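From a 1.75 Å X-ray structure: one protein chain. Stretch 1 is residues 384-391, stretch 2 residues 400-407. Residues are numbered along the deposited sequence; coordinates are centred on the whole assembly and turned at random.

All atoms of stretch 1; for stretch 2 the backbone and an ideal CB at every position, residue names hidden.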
# COMPACT_ATOMS: atom_id res chain seq x y z
N ASP A 384 -5.17 -34.24 -2.54
CA ASP A 384 -6.20 -33.75 -3.41
C ASP A 384 -6.55 -32.34 -2.92
O ASP A 384 -7.61 -32.12 -2.31
CB ASP A 384 -7.40 -34.70 -3.43
CG ASP A 384 -8.58 -34.12 -4.20
OD1 ASP A 384 -8.35 -33.65 -5.33
OD2 ASP A 384 -9.69 -34.11 -3.64
N VAL A 385 -5.63 -31.41 -3.15
CA VAL A 385 -5.79 -30.04 -2.68
C VAL A 385 -6.70 -29.30 -3.66
O VAL A 385 -6.35 -29.03 -4.80
CB VAL A 385 -4.42 -29.36 -2.51
CG1 VAL A 385 -3.50 -30.17 -1.61
CG2 VAL A 385 -3.74 -29.13 -3.83
N ARG A 386 -7.92 -28.99 -3.20
CA ARG A 386 -8.91 -28.31 -4.00
C ARG A 386 -9.05 -26.84 -3.55
O ARG A 386 -9.32 -25.99 -4.38
CB ARG A 386 -10.25 -29.05 -3.96
CG ARG A 386 -10.24 -30.46 -4.54
CD ARG A 386 -11.34 -31.33 -3.93
NE ARG A 386 -11.13 -31.59 -2.50
CZ ARG A 386 -12.08 -31.97 -1.64
NH1 ARG A 386 -13.29 -32.27 -2.08
NH2 ARG A 386 -11.82 -32.04 -0.34
N ILE A 387 -8.92 -26.57 -2.24
CA ILE A 387 -9.18 -25.24 -1.67
C ILE A 387 -8.10 -24.97 -0.62
O ILE A 387 -7.82 -25.82 0.24
CB ILE A 387 -10.61 -25.16 -1.10
CG1 ILE A 387 -11.66 -25.52 -2.16
CG2 ILE A 387 -10.88 -23.78 -0.48
CD1 ILE A 387 -13.10 -25.38 -1.71
N VAL A 388 -7.48 -23.78 -0.71
CA VAL A 388 -6.37 -23.45 0.14
C VAL A 388 -6.57 -22.04 0.70
O VAL A 388 -7.07 -21.17 0.04
CB VAL A 388 -5.03 -23.57 -0.60
CG1 VAL A 388 -3.86 -23.26 0.32
CG2 VAL A 388 -4.85 -24.93 -1.25
N GLN A 389 -6.24 -21.89 1.98
CA GLN A 389 -6.23 -20.61 2.68
C GLN A 389 -4.78 -20.12 2.80
O GLN A 389 -3.88 -20.84 3.19
CB GLN A 389 -6.95 -20.75 4.02
CG GLN A 389 -6.77 -19.56 4.95
CD GLN A 389 -7.46 -19.84 6.26
OE1 GLN A 389 -8.53 -20.43 6.30
NE2 GLN A 389 -6.84 -19.42 7.35
N ASN A 390 -4.56 -18.87 2.40
CA ASN A 390 -3.29 -18.26 2.57
C ASN A 390 -3.42 -17.09 3.53
O ASN A 390 -4.07 -16.10 3.19
CB ASN A 390 -2.77 -17.75 1.22
CG ASN A 390 -1.38 -17.17 1.26
OD1 ASN A 390 -0.45 -17.81 1.78
ND2 ASN A 390 -1.22 -15.99 0.67
N ASN A 391 -2.76 -17.21 4.68
CA ASN A 391 -2.81 -16.28 5.73
C ASN A 391 -1.68 -15.27 5.60
O ASN A 391 -0.58 -15.54 5.13
CB ASN A 391 -2.62 -16.91 7.11
CG ASN A 391 -3.80 -17.73 7.58
OD1 ASN A 391 -4.81 -17.87 6.89
ND2 ASN A 391 -3.68 -18.27 8.78
N UNK A 400 -4.81 -10.16 6.29
CA UNK A 400 -5.43 -10.49 5.05
C UNK A 400 -5.29 -12.01 4.83
O UNK A 400 -4.21 -12.55 4.87
CB UNK A 400 -4.81 -9.69 3.90
N UNK A 401 -6.42 -12.63 4.52
CA UNK A 401 -6.52 -14.06 4.29
C UNK A 401 -7.16 -14.26 2.93
O UNK A 401 -8.19 -13.64 2.62
CB UNK A 401 -7.32 -14.76 5.39
N UNK A 402 -6.50 -15.06 2.09
CA UNK A 402 -6.90 -15.32 0.74
C UNK A 402 -7.26 -16.80 0.60
O UNK A 402 -6.54 -17.64 1.14
CB UNK A 402 -5.79 -14.92 -0.24
N UNK A 403 -8.36 -17.05 -0.11
CA UNK A 403 -8.86 -18.39 -0.39
C UNK A 403 -8.85 -18.58 -1.90
O UNK A 403 -9.53 -17.84 -2.64
CB UNK A 403 -10.26 -18.60 0.19
N UNK A 404 -8.06 -19.59 -2.32
CA UNK A 404 -7.98 -20.07 -3.67
C UNK A 404 -8.62 -21.46 -3.75
O UNK A 404 -8.69 -22.18 -2.76
CB UNK A 404 -6.53 -20.10 -4.15
N UNK A 405 -9.08 -21.81 -4.96
CA UNK A 405 -9.76 -23.05 -5.27
C UNK A 405 -9.35 -23.59 -6.63
O UNK A 405 -8.81 -22.85 -7.47
CB UNK A 405 -11.28 -22.85 -5.22
N UNK A 406 -9.59 -24.89 -6.85
CA UNK A 406 -9.32 -25.48 -8.17
C UNK A 406 -10.35 -24.90 -9.13
O UNK A 406 -11.49 -24.71 -8.74
CB UNK A 406 -9.38 -27.01 -8.14
N UNK A 407 -9.95 -24.63 -10.37
CA UNK A 407 -10.90 -24.09 -11.30
C UNK A 407 -11.95 -25.16 -11.62
O UNK A 407 -11.58 -26.22 -12.09
CB UNK A 407 -10.20 -23.60 -12.57

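Stretch 2 runs antiparallel to stretch 1, and from 400 to 405 its backbone is extended, so successive CB atoms alternate between the two faces of the sheet.

At position 400 the ideal CB has nothing of stretch 1 within 5.5 Å, so the visible atoms set almost no rule. The residue is Ala400.

Position 401 puts its CB on the face of Gln389 and Asn391, 4.3 Å from Asn391 OD1 and 4.9 Å from Gln389 CG. Those two side chains are already joined, Gln389 NE2 donating to Asn391 OD1 at 2.6 Å, so a compact apolar residue would suit, although a small polar one could also fit. It is Val401, chi1 t, whose CG1 packs 3.4 Å from Gln389 CG and 3.6 Å from Asn391 OD1.

Position 402 turns to the other face, beside Asn390, and forms a hydrogen-bonded pair with it: Asn390 N to the O of 402 is 2.6 Å, and the N of 402 to Asn390 O is 2.9 Å. The main chain does the work here, leaving many side chains possible. Leu402 is found, its CB 4.3 Å from Asn390 CB.

At 403 the CB returns to the face of Ile387 and Gln389, 5.3 Å from Ile387 CG2 and 5.1 Å from Gln389 CA. An apolar chain, branched at CB or longer, could reach both neighbours. Ile403 does so: its CG2 meets Ile387 CG2 at 3.7 Å, while CD1 lies 3.5 Å from Gln389 CB.

Position 404 shares the face of Val388 and Asn390. Backbone bonds again close the pair, Val388 N to the O of 404 at 2.9 Å and the N of 404 to Val388 O at 3.0 Å. Valine, isoleucine or leucine would all be reasonable beside Val388; Leu404 is the choice.

At 405 an ideal CB would sit 3.8 Å from Arg386 O and 4.1 Å from Ile387 CG1, close but not forbidding, and phi/psi of -142/161 is an ordinary strand value, open to any residue but proline. Small side chains look easiest. Gly405 puts no side chain there; its CA lies 3.1 Å from Arg386 O in a CA-H...O contact.

Position 406 points toward stretch 1, its CB 3.9 Å from Arg386 O. An acceptor so near favours a short donor, serine or threonine. Thr406, chi1 m, gives two hydrogen bonds to that oxygen, Thr406 N to Arg386 O at 2.7 Å and Thr406 OG1 to Arg386 O at 3.2 Å.

Position 407 points away, unconstrained by stretch 1; it is Tyr407.

Stretch 2, residues 400-407: AVLILGTY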
# COMPACT_ATOMS: atom_id res chain seq x y z
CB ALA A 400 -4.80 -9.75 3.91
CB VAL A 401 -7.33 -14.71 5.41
CG1 VAL A 401 -7.46 -16.20 5.16
CG2 VAL A 401 -6.71 -14.41 6.76
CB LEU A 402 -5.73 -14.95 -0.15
CG LEU A 402 -5.84 -15.32 -1.63
CD1 LEU A 402 -6.82 -14.40 -2.33
CD2 LEU A 402 -4.46 -15.26 -2.29
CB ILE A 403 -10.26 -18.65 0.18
CG1 ILE A 403 -10.46 -18.23 1.64
CG2 ILE A 403 -10.63 -20.11 -0.04
CD1 ILE A 403 -9.60 -18.93 2.65
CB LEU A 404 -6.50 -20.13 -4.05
CG LEU A 404 -5.74 -18.80 -4.01
CD1 LEU A 404 -4.30 -19.00 -4.39
CD2 LEU A 404 -6.39 -17.79 -4.94
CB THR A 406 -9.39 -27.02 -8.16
OG1 THR A 406 -8.52 -27.51 -7.13
CG2 THR A 406 -8.97 -27.63 -9.48
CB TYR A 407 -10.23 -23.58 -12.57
CG TYR A 407 -11.23 -23.31 -13.67
CD1 TYR A 407 -12.44 -22.69 -13.37
CD2 TYR A 407 -11.01 -23.73 -14.97
CE1 TYR A 407 -13.39 -22.47 -14.35
CE2 TYR A 407 -11.96 -23.50 -15.96
CZ TYR A 407 -13.15 -22.87 -15.65
OH TYR A 407 -14.11 -22.63 -16.59
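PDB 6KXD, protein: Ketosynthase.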